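Local coordinates for protein alpha-L-arabinosidase (Xanthomonas axonopodis pv. citri, PDB 6D25) that probably hydrolyses alpha-L-arabinofuranosyl side groups of arabinoxylans, including those on internal di-substituted xylose units, as a trimeric GH51 arabinofuranosidase, at residues 399-402 against 403-406; 436-439 against 440-444. One frame throughout, in Å; residues are numbered along the deposited sequence.

Interaction 1 of 2, residues 399-402 against 403-406; sequences ALYK and PYQD
Tyr401 turns the edge of its ring onto the face of the Tyr404 ring, a T-shaped stack that illustrates how a chain leaving a helix can bury two aromatic rings three residues apart. The ring centroids lie 4.7 Å apart with the planes at 60°, and Tyr401 CD2 stands 3.6 Å above the centre of the Tyr404 ring. Both side chains place CG anti to the carbonyl carbon (chi1 -82° and -80°); with the turn between them, this lets the rings run side by side in the same direction. The backbone carrying the rings is a short 3-10 turn, taking over where helix 393-400 ends: Tyr404 N donates to Tyr401 O at 2.9 Å, and Gln405 N to Lys402 O at 3.0 Å. The outer flank is looser. Lys402 CG and Gln405 NE2 come no closer than 4.0 Å; NE2 makes weak hydrogen bonds to the carbonyls of Ile89 and Ala90, while Lys402, bent at chi3, carries NZ to the carbonyl of Ala88. Tyr401 OH is held by Asp357 in helix 346-361 and Tyr404 OH by Ser432 in strand 424-435. Both rings also pack on Met516 of strand 513-519 and on Phe49 from a loop.

Interaction 2 of 2, residues 436-439 against 440-444; sequences AKDG and HVYIA
The carboxylate of Asp438 lies against the hydroxyl end of Tyr442, the two side chains arriving from opposite directions. Tyr442 OH donates to the syn lone pair of Asp438 OD2, 2.6 Å away, and the carboxylate lies at the ring edge with the planes 28° apart. The other oxygen turns back to the main chain: His440 N gives its hydrogen to Asp438 OD1 at 2.8 Å, which makes an Asx turn. One carboxylate thus joins turn and strand through two bonds, which would be expected to stabilise its negative charge. Asp438 CG sits between the backbone N and the carbonyl carbon (chi1 67°), directing the carboxylate toward the backbone N of His440, alongside the start of the strand. The motif is a 3:5 beta hairpin, a type I turn with a G1 bulge, linking antiparallel strands 424-435 and 441-447; the turn, from Ala436 to Gly439, is closed by Gly439 N hydrogen-bonded to Ala436 O at 2.9 Å. Gly439, the last residue of the turn, has a positive phi of 95°, and the nearly straight bond from Ala436 N to His440 O, 2.9 Å long, joins the two strands just beside the turn. On the buried side Ala436 CB packs against Tyr442 CE1 at 3.6 Å. The His440 ring stands almost perpendicular to the Asp438 carboxylate, and its ND1 is hydrogen-bonded to the carbonyl of Leu519 in strand 513-519.

Interaction 1 comes first along the chain, at the exit from helix 393-400 into strand 407-421; interaction 2 follows at the hairpin between strands 424-435 and 441-447. Their centres are 9 Å apart, and they touch directly. Both phenol oxygens of the tyrosine pair rest on Ala444 CB, at 3.3 Å from Tyr401 OH and 3.4 Å from Tyr404 OH, while Pro403 O meets Ala436 CB at 3.4 Å. The general lesson is that turns separated in sequence can share one surface: the helix exit lies against the mixed sheet to which all three strands belong, joining helix and sheet within the range of the arabinofuranosidase C-terminal domain.

Interaction 1 of 2, residues 399-402 against 403-406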
ATOM      1  N   ALA A 399     -36.718  -2.903 -21.220  1.00 16.28           N
ATOM      2  CA  ALA A 399     -37.391  -3.743 -22.218  1.00 17.54           C
ATOM      3  C   ALA A 399     -37.657  -2.940 -23.506  1.00 17.86           C
ATOM      4  O   ALA A 399     -37.354  -3.406 -24.583  1.00 17.60           O
ATOM      5  CB  ALA A 399     -38.685  -4.309 -21.675  1.00 18.18           C
ATOM      6  N   LEU A 400     -38.193  -1.730 -23.393  1.00 18.21           N
ATOM      7  CA  LEU A 400     -38.542  -0.925 -24.590  1.00 18.62           C
ATOM      8  C   LEU A 400     -37.287  -0.620 -25.410  1.00 17.49           C
ATOM      9  O   LEU A 400     -37.378  -0.545 -26.615  1.00 16.78           O
ATOM     10  CB  LEU A 400     -39.206   0.401 -24.204  1.00 20.38           C
ATOM     11  CG  LEU A 400     -40.681   0.285 -23.774  1.00 22.99           C
ATOM     12  CD1 LEU A 400     -41.235   1.642 -23.326  1.00 25.70           C
ATOM     13  CD2 LEU A 400     -41.579  -0.334 -24.835  1.00 23.94           C
ATOM     14  N   TYR A 401     -36.159  -0.383 -24.744  1.00 15.81           N
ATOM     15  CA  TYR A 401     -34.945   0.012 -25.427  1.00 16.23           C
ATOM     16  C   TYR A 401     -34.093  -1.197 -25.832  1.00 16.80           C
ATOM     17  O   TYR A 401     -32.967  -1.018 -26.291  1.00 17.07           O
ATOM     18  CB  TYR A 401     -34.117   0.982 -24.578  1.00 15.61           C
ATOM     19  CG  TYR A 401     -34.542   2.419 -24.642  1.00 15.00           C
ATOM     20  CD1 TYR A 401     -35.661   2.890 -23.969  1.00 14.88           C
ATOM     21  CD2 TYR A 401     -33.781   3.353 -25.314  1.00 15.29           C
ATOM     22  CE1 TYR A 401     -36.042   4.223 -23.999  1.00 14.86           C
ATOM     23  CE2 TYR A 401     -34.138   4.690 -25.359  1.00 15.00           C
ATOM     24  CZ  TYR A 401     -35.256   5.137 -24.678  1.00 15.44           C
ATOM     25  OH  TYR A 401     -35.554   6.487 -24.695  1.00 15.54           O
ATOM     26  N   LYS A 402     -34.579  -2.413 -25.692  1.00 17.77           N
ATOM     27  CA  LYS A 402     -33.814  -3.593 -26.142  1.00 20.81           C
ATOM     28  C   LYS A 402     -33.289  -3.476 -27.587  1.00 19.63           C
ATOM     29  O   LYS A 402     -32.190  -3.922 -27.852  1.00 18.62           O
ATOM     30  CB  LYS A 402     -34.657  -4.861 -26.109  1.00 24.89           C
ATOM     31  CG  LYS A 402     -34.309  -5.796 -24.997  1.00 31.12           C
ATOM     32  CD  LYS A 402     -35.243  -7.000 -24.939  1.00 35.72           C
ATOM     33  CE  LYS A 402     -34.784  -8.095 -25.857  1.00 39.71           C
ATOM     34  NZ  LYS A 402     -35.426  -9.362 -25.456  1.00 45.18           N
ATOM     35  N   PRO A 403     -34.078  -2.920 -28.527  1.00 19.04           N
ATOM     36  CA  PRO A 403     -33.556  -2.782 -29.881  1.00 19.19           C
ATOM     37  C   PRO A 403     -32.304  -1.886 -30.002  1.00 18.97           C
ATOM     38  O   PRO A 403     -31.605  -1.975 -31.002  1.00 18.86           O
ATOM     39  CB  PRO A 403     -34.719  -2.156 -30.661  1.00 20.41           C
ATOM     40  CG  PRO A 403     -35.968  -2.554 -29.870  1.00 20.48           C
ATOM     41  CD  PRO A 403     -35.486  -2.530 -28.444  1.00 19.72           C
ATOM     42  N   TYR A 404     -32.011  -1.056 -28.998  1.00 18.17           N
ATOM     43  CA  TYR A 404     -30.801  -0.252 -28.971  1.00 17.87           C
ATOM     44  C   TYR A 404     -29.542  -1.105 -28.738  1.00 17.92           C
ATOM     45  O   TYR A 404     -28.441  -0.624 -28.995  1.00 18.25           O
ATOM     46  CB  TYR A 404     -30.888   0.830 -27.895  1.00 17.40           C
ATOM     47  CG  TYR A 404     -31.683   2.061 -28.265  1.00 17.70           C
ATOM     48  CD1 TYR A 404     -32.920   1.977 -28.862  1.00 17.70           C
ATOM     49  CD2 TYR A 404     -31.176   3.323 -28.010  1.00 17.79           C
ATOM     50  CE1 TYR A 404     -33.635   3.113 -29.228  1.00 18.18           C
ATOM     51  CE2 TYR A 404     -31.877   4.475 -28.349  1.00 18.23           C
ATOM     52  CZ  TYR A 404     -33.109   4.370 -28.971  1.00 18.19           C
ATOM     53  OH  TYR A 404     -33.809   5.500 -29.299  1.00 18.54           O
ATOM     54  N   GLN A 405     -29.668  -2.355 -28.271  1.00 17.49           N
ATOM     55  CA  GLN A 405     -28.501  -3.160 -27.929  1.00 17.56           C
ATOM     56  C   GLN A 405     -27.690  -3.475 -29.194  1.00 17.65           C
ATOM     57  O   GLN A 405     -28.176  -4.164 -30.084  1.00 16.80           O
ATOM     58  CB  GLN A 405     -28.925  -4.473 -27.249  1.00 17.89           C
ATOM     59  CG  GLN A 405     -29.507  -4.212 -25.867  1.00 17.98           C
ATOM     60  CD  GLN A 405     -29.641  -5.463 -25.045  1.00 18.72           C
ATOM     61  OE1 GLN A 405     -28.984  -6.469 -25.327  1.00 20.33           O
ATOM     62  NE2 GLN A 405     -30.438  -5.397 -23.974  1.00 18.55           N
ATOM     63  N   ASP A 406     -26.477  -2.903 -29.278  1.00 17.28           N
ATOM     64  CA  ASP A 406     -25.581  -3.083 -30.419  1.00 17.78           C
ATOM     65  C   ASP A 406     -26.196  -2.519 -31.706  1.00 17.75           C
ATOM     66  O   ASP A 406     -25.870  -2.968 -32.802  1.00 17.87           O
ATOM     67  CB  ASP A 406     -25.115  -4.541 -30.541  1.00 18.37           C
ATOM     68  CG  ASP A 406     -24.127  -4.945 -29.438  1.00 18.64           C
ATOM     69  OD1 ASP A 406     -23.475  -4.031 -28.825  1.00 18.26           O
ATOM     70  OD2 ASP A 406     -24.012  -6.176 -29.195  1.00 19.52           O
TER

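Interaction 2 of 2, residues 436-439 against 440-444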
ATOM      1  N   ALA A 436     -31.587  -0.783 -35.702  1.00 22.28           N
ATOM      2  CA  ALA A 436     -31.316  -1.954 -34.899  1.00 22.20           C
ATOM      3  C   ALA A 436     -30.682  -3.058 -35.762  1.00 23.36           C
ATOM      4  O   ALA A 436     -30.775  -3.051 -36.976  1.00 23.43           O
ATOM      5  CB  ALA A 436     -32.598  -2.409 -34.245  1.00 21.75           C
ATOM      6  N   LYS A 437     -30.150  -4.075 -35.105  1.00 24.20           N
ATOM      7  CA  LYS A 437     -29.604  -5.232 -35.813  1.00 26.03           C
ATOM      8  C   LYS A 437     -30.710  -5.988 -36.554  1.00 26.51           C
ATOM      9  O   LYS A 437     -30.399  -6.627 -37.537  1.00 24.47           O
ATOM     10  CB  LYS A 437     -28.930  -6.208 -34.855  1.00 28.16           C
ATOM     11  CG  LYS A 437     -27.633  -5.683 -34.278  1.00 30.57           C
ATOM     12  CD  LYS A 437     -27.089  -6.618 -33.256  1.00 34.39           C
ATOM     13  CE  LYS A 437     -26.371  -7.764 -33.917  1.00 39.53           C
ATOM     14  NZ  LYS A 437     -26.153  -8.863 -32.938  1.00 43.88           N
ATOM     15  N   ASP A 438     -31.989  -5.890 -36.143  1.00 26.63           N
ATOM     16  CA  ASP A 438     -33.088  -6.515 -36.898  1.00 27.41           C
ATOM     17  C   ASP A 438     -33.377  -5.758 -38.200  1.00 28.58           C
ATOM     18  O   ASP A 438     -34.256  -6.166 -38.939  1.00 30.17           O
ATOM     19  CB  ASP A 438     -34.361  -6.621 -36.050  1.00 28.93           C
ATOM     20  CG  ASP A 438     -35.031  -5.282 -35.684  1.00 30.06           C
ATOM     21  OD1 ASP A 438     -34.697  -4.262 -36.297  1.00 28.70           O
ATOM     22  OD2 ASP A 438     -35.890  -5.263 -34.775  1.00 29.53           O
ATOM     23  N   GLY A 439     -32.695  -4.633 -38.475  1.00 27.50           N
ATOM     24  CA  GLY A 439     -32.819  -3.938 -39.749  1.00 27.26           C
ATOM     25  C   GLY A 439     -33.842  -2.806 -39.712  1.00 27.34           C
ATOM     26  O   GLY A 439     -33.961  -2.059 -40.689  1.00 27.99           O
ATOM     27  N   HIS A 440     -34.595  -2.662 -38.635  1.00 26.14           N
ATOM     28  CA  HIS A 440     -35.629  -1.623 -38.514  1.00 26.70           C
ATOM     29  C   HIS A 440     -35.066  -0.388 -37.797  1.00 24.77           C
ATOM     30  O   HIS A 440     -34.163  -0.483 -36.926  1.00 23.25           O
ATOM     31  CB  HIS A 440     -36.854  -2.170 -37.755  1.00 28.67           C
ATOM     32  CG  HIS A 440     -37.588  -3.225 -38.509  1.00 32.20           C
ATOM     33  ND1 HIS A 440     -38.604  -2.921 -39.415  1.00 35.54           N
ATOM     34  CD2 HIS A 440     -37.431  -4.565 -38.550  1.00 34.25           C
ATOM     35  CE1 HIS A 440     -39.041  -4.038 -39.981  1.00 36.79           C
ATOM     36  NE2 HIS A 440     -38.345  -5.070 -39.451  1.00 36.02           N
ATOM     37  N   VAL A 441     -35.641   0.749 -38.145  1.00 23.84           N
ATOM     38  CA  VAL A 441     -35.351   1.993 -37.454  1.00 23.01           C
ATOM     39  C   VAL A 441     -36.321   2.137 -36.269  1.00 22.31           C
ATOM     40  O   VAL A 441     -37.524   1.898 -36.423  1.00 21.62           O
ATOM     41  CB  VAL A 441     -35.434   3.205 -38.391  1.00 23.40           C
ATOM     42  CG1 VAL A 441     -35.403   4.526 -37.644  1.00 23.09           C
ATOM     43  CG2 VAL A 441     -34.351   3.125 -39.448  1.00 24.24           C
ATOM     44  N   TYR A 442     -35.780   2.522 -35.113  1.00 21.59           N
ATOM     45  CA  TYR A 442     -36.552   2.773 -33.913  1.00 21.37           C
ATOM     46  C   TYR A 442     -36.325   4.210 -33.439  1.00 21.34           C
ATOM     47  O   TYR A 442     -35.202   4.732 -33.535  1.00 20.22           O
ATOM     48  CB  TYR A 442     -36.164   1.820 -32.787  1.00 21.15           C
ATOM     49  CG  TYR A 442     -36.540   0.376 -33.016  1.00 21.54           C
ATOM     50  CD1 TYR A 442     -35.788  -0.426 -33.873  1.00 22.89           C
ATOM     51  CD2 TYR A 442     -37.643  -0.179 -32.415  1.00 21.47           C
ATOM     52  CE1 TYR A 442     -36.123  -1.759 -34.084  1.00 23.23           C
ATOM     53  CE2 TYR A 442     -38.003  -1.494 -32.626  1.00 22.05           C
ATOM     54  CZ  TYR A 442     -37.248  -2.288 -33.467  1.00 23.26           C
ATOM     55  OH  TYR A 442     -37.605  -3.592 -33.679  1.00 23.21           O
ATOM     56  N   ILE A 443     -37.415   4.841 -32.964  1.00 20.80           N
ATOM     57  CA  ILE A 443     -37.374   6.213 -32.460  1.00 20.89           C
ATOM     58  C   ILE A 443     -38.005   6.218 -31.074  1.00 20.13           C
ATOM     59  O   ILE A 443     -39.159   5.780 -30.949  1.00 19.38           O
ATOM     60  CB  ILE A 443     -38.147   7.212 -33.332  1.00 22.33           C
ATOM     61  CG1 ILE A 443     -37.773   7.133 -34.809  1.00 23.40           C
ATOM     62  CG2 ILE A 443     -38.017   8.620 -32.722  1.00 22.85           C
ATOM     63  CD1 ILE A 443     -38.755   7.881 -35.698  1.00 24.17           C
ATOM     64  N   ALA A 444     -37.229   6.685 -30.079  1.00 19.29           N
ATOM     65  CA  ALA A 444     -37.710   6.864 -28.725  1.00 18.79           C
ATOM     66  C   ALA A 444     -38.040   8.343 -28.526  1.00 18.93           C
ATOM     67  O   ALA A 444     -37.234   9.202 -28.909  1.00 17.76           O
ATOM     68  CB  ALA A 444     -36.671   6.401 -27.756  1.00 18.41           C
TER